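Local coordinates for receptor-like protein kinase ANXUR1 (Arabidopsis thaliana, PDB 6FIG), which is a plant receptor-like kinase involved in reproduction, whose malectin-like ectodomain probably perceives extracellular signals and whose kinase domain probably phosphorylates serine or threonine, at residues A[295-305]-A[344-355]. Sequence-based numbering, arbitrary orientation. Where two conformers were deposited one is given.
Sequences NQKVFNIYINN and EITLQMTPSTFG. With NAG (2-acetamido-2-deoxy-beta-D-glucopyranose), chain D; NAG (2-acetamido-2-deoxy-beta-D-glucopyranose), chain B.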
loop_
_atom_site.group_PDB
_atom_site.type_symbol
_atom_site.label_atom_id
_atom_site.label_comp_id
_atom_site.label_asym_id
_atom_site.label_seq_id
_atom_site.Cartn_x
_atom_site.Cartn_y
_atom_site.Cartn_z
ATOM N N ASN A 295 -31.067 -13.547 20.079
ATOM C CA ASN A 295 -32.085 -13.091 21.034
ATOM C C ASN A 295 -31.529 -12.722 22.402
ATOM O O ASN A 295 -32.247 -12.731 23.399
ATOM C CB ASN A 295 -33.245 -14.084 21.181
ATOM C CG ASN A 295 -34.540 -13.402 21.585
ATOM O OD1 ASN A 295 -34.779 -12.258 21.217
ATOM N ND2 ASN A 295 -35.383 -14.105 22.349
ATOM N N GLN A 296 -30.255 -12.359 22.441
ATOM C CA GLN A 296 -29.672 -11.758 23.607
ATOM C C GLN A 296 -29.791 -10.258 23.584
ATOM O O GLN A 296 -30.123 -9.669 24.593
ATOM C CB GLN A 296 -28.230 -12.204 23.788
ATOM C CG GLN A 296 -28.124 -13.653 24.250
ATOM C CD GLN A 296 -26.718 -14.012 24.638
ATOM O OE1 GLN A 296 -25.842 -13.998 23.786
ATOM N NE2 GLN A 296 -26.488 -14.334 25.922
ATOM N N LYS A 297 -29.490 -9.640 22.438
ATOM C CA LYS A 297 -29.606 -8.192 22.252
ATOM C C LYS A 297 -30.340 -7.945 20.946
ATOM O O LYS A 297 -29.907 -8.412 19.891
ATOM C CB LYS A 297 -28.244 -7.534 22.238
ATOM C CG LYS A 297 -28.258 -6.041 21.924
ATOM C CD LYS A 297 -26.871 -5.424 22.078
ATOM C CE LYS A 297 -25.885 -5.952 21.048
ATOM N NZ LYS A 297 -24.494 -5.713 21.480
ATOM N N VAL A 298 -31.453 -7.238 21.051
ATOM C CA VAL A 298 -32.390 -7.061 19.952
ATOM C C VAL A 298 -32.889 -5.632 20.038
ATOM O O VAL A 298 -33.334 -5.190 21.097
ATOM C CB VAL A 298 -33.542 -8.075 20.073
ATOM C CG1 VAL A 298 -34.519 -7.943 18.945
ATOM C CG2 VAL A 298 -33.001 -9.499 20.131
ATOM N N PHE A 299 -32.799 -4.896 18.931
ATOM C CA PHE A 299 -33.014 -3.455 18.992
ATOM C C PHE A 299 -33.633 -2.869 17.751
ATOM O O PHE A 299 -33.453 -3.394 16.635
ATOM C CB PHE A 299 -31.721 -2.710 19.364
ATOM C CG PHE A 299 -30.533 -3.019 18.501
ATOM C CD1 PHE A 299 -29.761 -4.136 18.719
ATOM C CD2 PHE A 299 -30.124 -2.101 17.522
ATOM C CE1 PHE A 299 -28.644 -4.393 17.947
ATOM C CE2 PHE A 299 -29.006 -2.359 16.758
ATOM C CZ PHE A 299 -28.266 -3.510 16.977
ATOM N N ASN A 300 -34.341 -1.764 17.955
ATOM C CA ASN A 300 -34.988 -1.025 16.889
ATOM C C ASN A 300 -34.041 0.037 16.382
ATOM O O ASN A 300 -33.261 0.592 17.151
ATOM C CB ASN A 300 -36.274 -0.381 17.382
ATOM C CG ASN A 300 -37.314 -1.396 17.818
ATOM O OD1 ASN A 300 -37.475 -2.453 17.200
ATOM N ND2 ASN A 300 -38.001 -1.094 18.906
ATOM N N ILE A 301 -34.110 0.305 15.081
ATOM C CA ILE A 301 -33.255 1.310 14.435
ATOM C C ILE A 301 -34.159 2.218 13.630
ATOM O O ILE A 301 -34.971 1.729 12.827
ATOM C CB ILE A 301 -32.226 0.677 13.493
ATOM C CG1 ILE A 301 -31.349 -0.356 14.220
ATOM C CG2 ILE A 301 -31.351 1.754 12.846
ATOM C CD1 ILE A 301 -30.331 -1.032 13.322
ATOM N N TYR A 302 -34.020 3.528 13.848
ATOM C CA TYR A 302 -34.813 4.538 13.149
ATOM C C TYR A 302 -33.886 5.517 12.445
ATOM O O TYR A 302 -32.811 5.842 12.950
ATOM C CB TYR A 302 -35.709 5.286 14.128
ATOM C CG TYR A 302 -36.503 4.381 15.029
ATOM C CD1 TYR A 302 -37.645 3.745 14.568
ATOM C CD2 TYR A 302 -36.124 4.184 16.357
ATOM C CE1 TYR A 302 -38.392 2.928 15.408
ATOM C CE2 TYR A 302 -36.858 3.371 17.201
ATOM C CZ TYR A 302 -37.984 2.746 16.727
ATOM O OH TYR A 302 -38.698 1.939 17.615
ATOM N N ILE A 303 -34.297 5.953 11.252
ATOM C CA ILE A 303 -33.527 6.918 10.466
ATOM C C ILE A 303 -34.511 8.022 10.081
ATOM O O ILE A 303 -35.531 7.743 9.453
ATOM C CB ILE A 303 -32.877 6.272 9.212
ATOM C CG1 ILE A 303 -31.799 5.272 9.636
ATOM C CG2 ILE A 303 -32.258 7.347 8.315
ATOM C CD1 ILE A 303 -31.220 4.391 8.542
ATOM N N ASN A 304 -34.231 9.258 10.488
ATOM C CA ASN A 304 -35.126 10.402 10.254
ATOM C C ASN A 304 -36.538 10.101 10.701
ATOM O O ASN A 304 -37.504 10.325 9.965
ATOM C CB ASN A 304 -35.075 10.871 8.783
ATOM C CG ASN A 304 -33.854 11.697 8.499
ATOM O OD1 ASN A 304 -32.886 11.598 9.222
ATOM N ND2 ASN A 304 -33.871 12.479 7.420
ATOM N N ASN A 305 -36.625 9.550 11.916
ATOM C CA ASN A 305 -37.885 9.188 12.577
ATOM C C ASN A 305 -38.688 8.086 11.887
ATOM O O ASN A 305 -39.819 7.811 12.301
ATOM C CB ASN A 305 -38.760 10.433 12.815
ATOM C CG ASN A 305 -38.038 11.507 13.602
ATOM O OD1 ASN A 305 -37.215 11.207 14.481
ATOM N ND2 ASN A 305 -38.337 12.772 13.293
ATOM N N GLU A 344 -30.807 17.605 8.024
ATOM C CA GLU A 344 -30.233 16.652 8.988
ATOM C C GLU A 344 -30.639 15.216 8.696
ATOM O O GLU A 344 -31.722 14.952 8.170
ATOM C CB GLU A 344 -30.644 17.003 10.423
ATOM C CG GLU A 344 -29.951 18.247 10.981
ATOM C CD GLU A 344 -30.670 18.886 12.171
ATOM O OE1 GLU A 344 -31.759 18.415 12.571
ATOM O OE2 GLU A 344 -30.152 19.892 12.712
ATOM N N ILE A 345 -29.740 14.303 9.034
ATOM C CA ILE A 345 -30.043 12.889 9.155
ATOM C C ILE A 345 -29.868 12.553 10.635
ATOM O O ILE A 345 -28.863 12.928 11.249
ATOM C CB ILE A 345 -29.131 12.021 8.284
ATOM C CG1 ILE A 345 -29.567 12.143 6.814
ATOM C CG2 ILE A 345 -29.152 10.545 8.725
ATOM C CD1 ILE A 345 -28.564 11.578 5.848
ATOM N N THR A 346 -30.874 11.885 11.204
ATOM C CA THR A 346 -30.772 11.364 12.562
ATOM C C THR A 346 -30.783 9.852 12.507
ATOM O O THR A 346 -31.527 9.246 11.727
ATOM C CB THR A 346 -31.913 11.836 13.478
ATOM O OG1 THR A 346 -33.184 11.447 12.935
ATOM C CG2 THR A 346 -31.857 13.341 13.665
ATOM N N LEU A 347 -29.932 9.231 13.314
ATOM C CA LEU A 347 -29.928 7.775 13.439
ATOM C C LEU A 347 -30.241 7.490 14.896
ATOM O O LEU A 347 -29.610 8.085 15.767
ATOM C CB LEU A 347 -28.579 7.210 13.064
ATOM C CG LEU A 347 -28.386 5.724 13.319
ATOM C CD1 LEU A 347 -29.299 4.892 12.445
ATOM C CD2 LEU A 347 -26.939 5.337 13.077
ATOM N N GLN A 348 -31.222 6.621 15.165
ATOM C CA GLN A 348 -31.600 6.335 16.563
ATOM C C GLN A 348 -31.722 4.852 16.768
ATOM O O GLN A 348 -32.160 4.156 15.875
ATOM C CB GLN A 348 -32.909 7.005 16.926
ATOM C CG GLN A 348 -32.830 8.516 16.878
ATOM C CD GLN A 348 -34.161 9.148 17.112
ATOM O OE1 GLN A 348 -35.077 9.004 16.294
ATOM N NE2 GLN A 348 -34.309 9.827 18.252
ATOM N N MET A 349 -31.287 4.374 17.928
ATOM C CA MET A 349 -31.550 2.990 18.309
ATOM C C MET A 349 -31.971 2.872 19.767
ATOM O O MET A 349 -31.585 3.669 20.614
ATOM C CB MET A 349 -30.391 2.051 17.958
ATOM C CG MET A 349 -29.026 2.410 18.486
ATOM S SD MET A 349 -27.772 1.253 17.857
ATOM C CE MET A 349 -27.920 1.369 16.116
ATOM N N THR A 350 -32.783 1.846 20.029
ATOM C CA THR A 350 -33.370 1.628 21.349
ATOM C C THR A 350 -33.690 0.139 21.407
ATOM O O THR A 350 -33.869 -0.479 20.362
ATOM C CB THR A 350 -34.629 2.516 21.558
ATOM O OG1 THR A 350 -35.080 2.473 22.927
ATOM C CG2 THR A 350 -35.780 2.091 20.651
ATOM N N PRO A 351 -33.795 -0.441 22.613
ATOM C CA PRO A 351 -34.051 -1.883 22.623
ATOM C C PRO A 351 -35.447 -2.228 22.116
ATOM O O PRO A 351 -36.386 -1.449 22.280
ATOM C CB PRO A 351 -33.955 -2.251 24.122
ATOM C CG PRO A 351 -33.247 -1.102 24.750
ATOM C CD PRO A 351 -33.688 0.085 23.983
ATOM N N SER A 352 -35.557 -3.418 21.531
ATOM C CA SER A 352 -36.849 -3.973 21.163
ATOM C C SER A 352 -37.317 -4.857 22.312
ATOM O O SER A 352 -36.514 -5.526 22.976
ATOM C CB SER A 352 -36.728 -4.813 19.892
ATOM O OG SER A 352 -37.949 -5.484 19.598
ATOM N N THR A 353 -38.622 -4.875 22.531
ATOM C CA THR A 353 -39.206 -5.849 23.440
ATOM C C THR A 353 -39.696 -7.105 22.708
ATOM O O THR A 353 -40.149 -8.069 23.363
ATOM C CB THR A 353 -40.360 -5.242 24.246
ATOM O OG1 THR A 353 -41.319 -4.674 23.347
ATOM C CG2 THR A 353 -39.827 -4.172 25.198
ATOM N N PHE A 354 -39.649 -7.091 21.376
ATOM C CA PHE A 354 -40.174 -8.195 20.593
ATOM C C PHE A 354 -39.399 -9.481 20.866
ATOM O O PHE A 354 -38.179 -9.494 20.804
ATOM C CB PHE A 354 -40.130 -7.876 19.104
ATOM C CG PHE A 354 -40.672 -8.984 18.242
ATOM C CD1 PHE A 354 -39.805 -9.812 17.532
ATOM C CD2 PHE A 354 -42.045 -9.222 18.179
ATOM C CE1 PHE A 354 -40.308 -10.854 16.755
ATOM C CE2 PHE A 354 -42.553 -10.260 17.400
ATOM C CZ PHE A 354 -41.680 -11.067 16.684
ATOM N N GLY A 355 -40.120 -10.547 21.212
ATOM C CA GLY A 355 -39.498 -11.869 21.373
ATOM C C GLY A 355 -38.774 -12.104 22.689
ATOM O O GLY A 355 -38.084 -13.115 22.835
HETATM C C1 NAG D . -36.888 6.642 19.770
HETATM C C2 NAG D . -38.116 6.834 20.635
HETATM C C3 NAG D . -39.395 6.640 19.828
HETATM C C4 NAG D . -39.358 7.392 18.508
HETATM C C5 NAG D . -38.096 7.010 17.748
HETATM C C6 NAG D . -37.952 7.624 16.359
HETATM C C7 NAG D . -37.787 6.152 22.979
HETATM C C8 NAG D . -37.713 4.965 23.906
HETATM N N2 NAG D . -38.015 5.842 21.700
HETATM O O3 NAG D . -40.502 7.100 20.603
HETATM O O4 NAG D . -40.489 7.018 17.717
HETATM O O5 NAG D . -37.008 7.409 18.570
HETATM O O6 NAG D . -37.711 9.032 16.441
HETATM O O7 NAG D . -37.652 7.303 23.384
HETATM C C1 NAG B . -41.157 8.189 17.242
HETATM C C2 NAG B . -42.142 7.835 16.143
HETATM C C3 NAG B . -42.714 9.141 15.602
HETATM C C4 NAG B . -43.340 9.982 16.723
HETATM C C5 NAG B . -42.418 10.099 17.948
HETATM C C6 NAG B . -43.161 10.639 19.167
HETATM C C7 NAG B . -41.584 5.737 14.971
HETATM C C8 NAG B . -40.889 5.142 13.779
HETATM N N2 NAG B . -41.526 7.071 15.066
HETATM O O3 NAG B . -43.693 8.840 14.603
HETATM O O4 NAG B . -43.647 11.290 16.207
HETATM O O5 NAG B . -41.853 8.828 18.307
HETATM O O6 NAG B . -43.721 9.558 19.927
HETATM O O7 NAG B . -42.152 5.027 15.787
HETATM O O HOH W 1 -36.546 -11.262 19.528
HETATM O O HOH W 2 -39.331 -4.363 17.697
HETATM O O HOH W 3 -40.017 -2.965 20.343
HETATM O O HOH W 4 -34.295 8.772 13.653
#
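Ile345 and Thr346 meet Asn304 where strand 344-351 begins its antiparallel pairing with strand 299-303, the two central strands of a four-stranded sheet in the malectin-like, beta-sandwich region. Here a side chain takes over from the backbone: Asn304 OD1 accepts from Thr346 N at 2.8 Å, nearly head-on to its carbonyl, while Asn304 N donates to Thr346 O. On the face that carries Ile301 and Ile303, Leu347 CD1 touches both Ile301 CG2 and Ile303 CG1, 3.8 Å from each; strand 278-287 covers this face at Ile303 and Phe299. On the other face, Tyr302, Asn305, Gln348 and Thr350 line a glycan pocket. Gln348 pairs with Tyr302 through two backbone bonds, and its OE1 lies 2.6 Å from O6 of N-acetylglucosamine (chain D). Asn305 OD1 approaches the same hydroxyl, its amide plane turned 57° from that of Gln348, and a water that donates to Gln348 OE1 accepts from Asn305 N. Met349 returns to the apolar side beside Phe299; chi1 of 55° and a bend at chi3 carry SD to 4.8 Å from the ring centroid, an oblique Met-aromatic contact, and CE also approaches Ile301 CG1. Thr350 sets CG2 at the rim of the Tyr302 ring, in its plane and 3.8 Å from CE2, while C5 of the chain D sugar lies over one face; the threonine hydroxyl is held by Ser266 O. After Pro351, Ser352 N donates to Val298 O, and its OG, swung anti to its own nitrogen, accepts from Phe354 N in an ST turn and donates to a water that bridges to Asn300 OD1. Past the strand, the loops are joined by Asn295, whose ND2 donates to Gly355 O at 2.9 Å, the oxygen lying 9° out of the amide plane of Asn295.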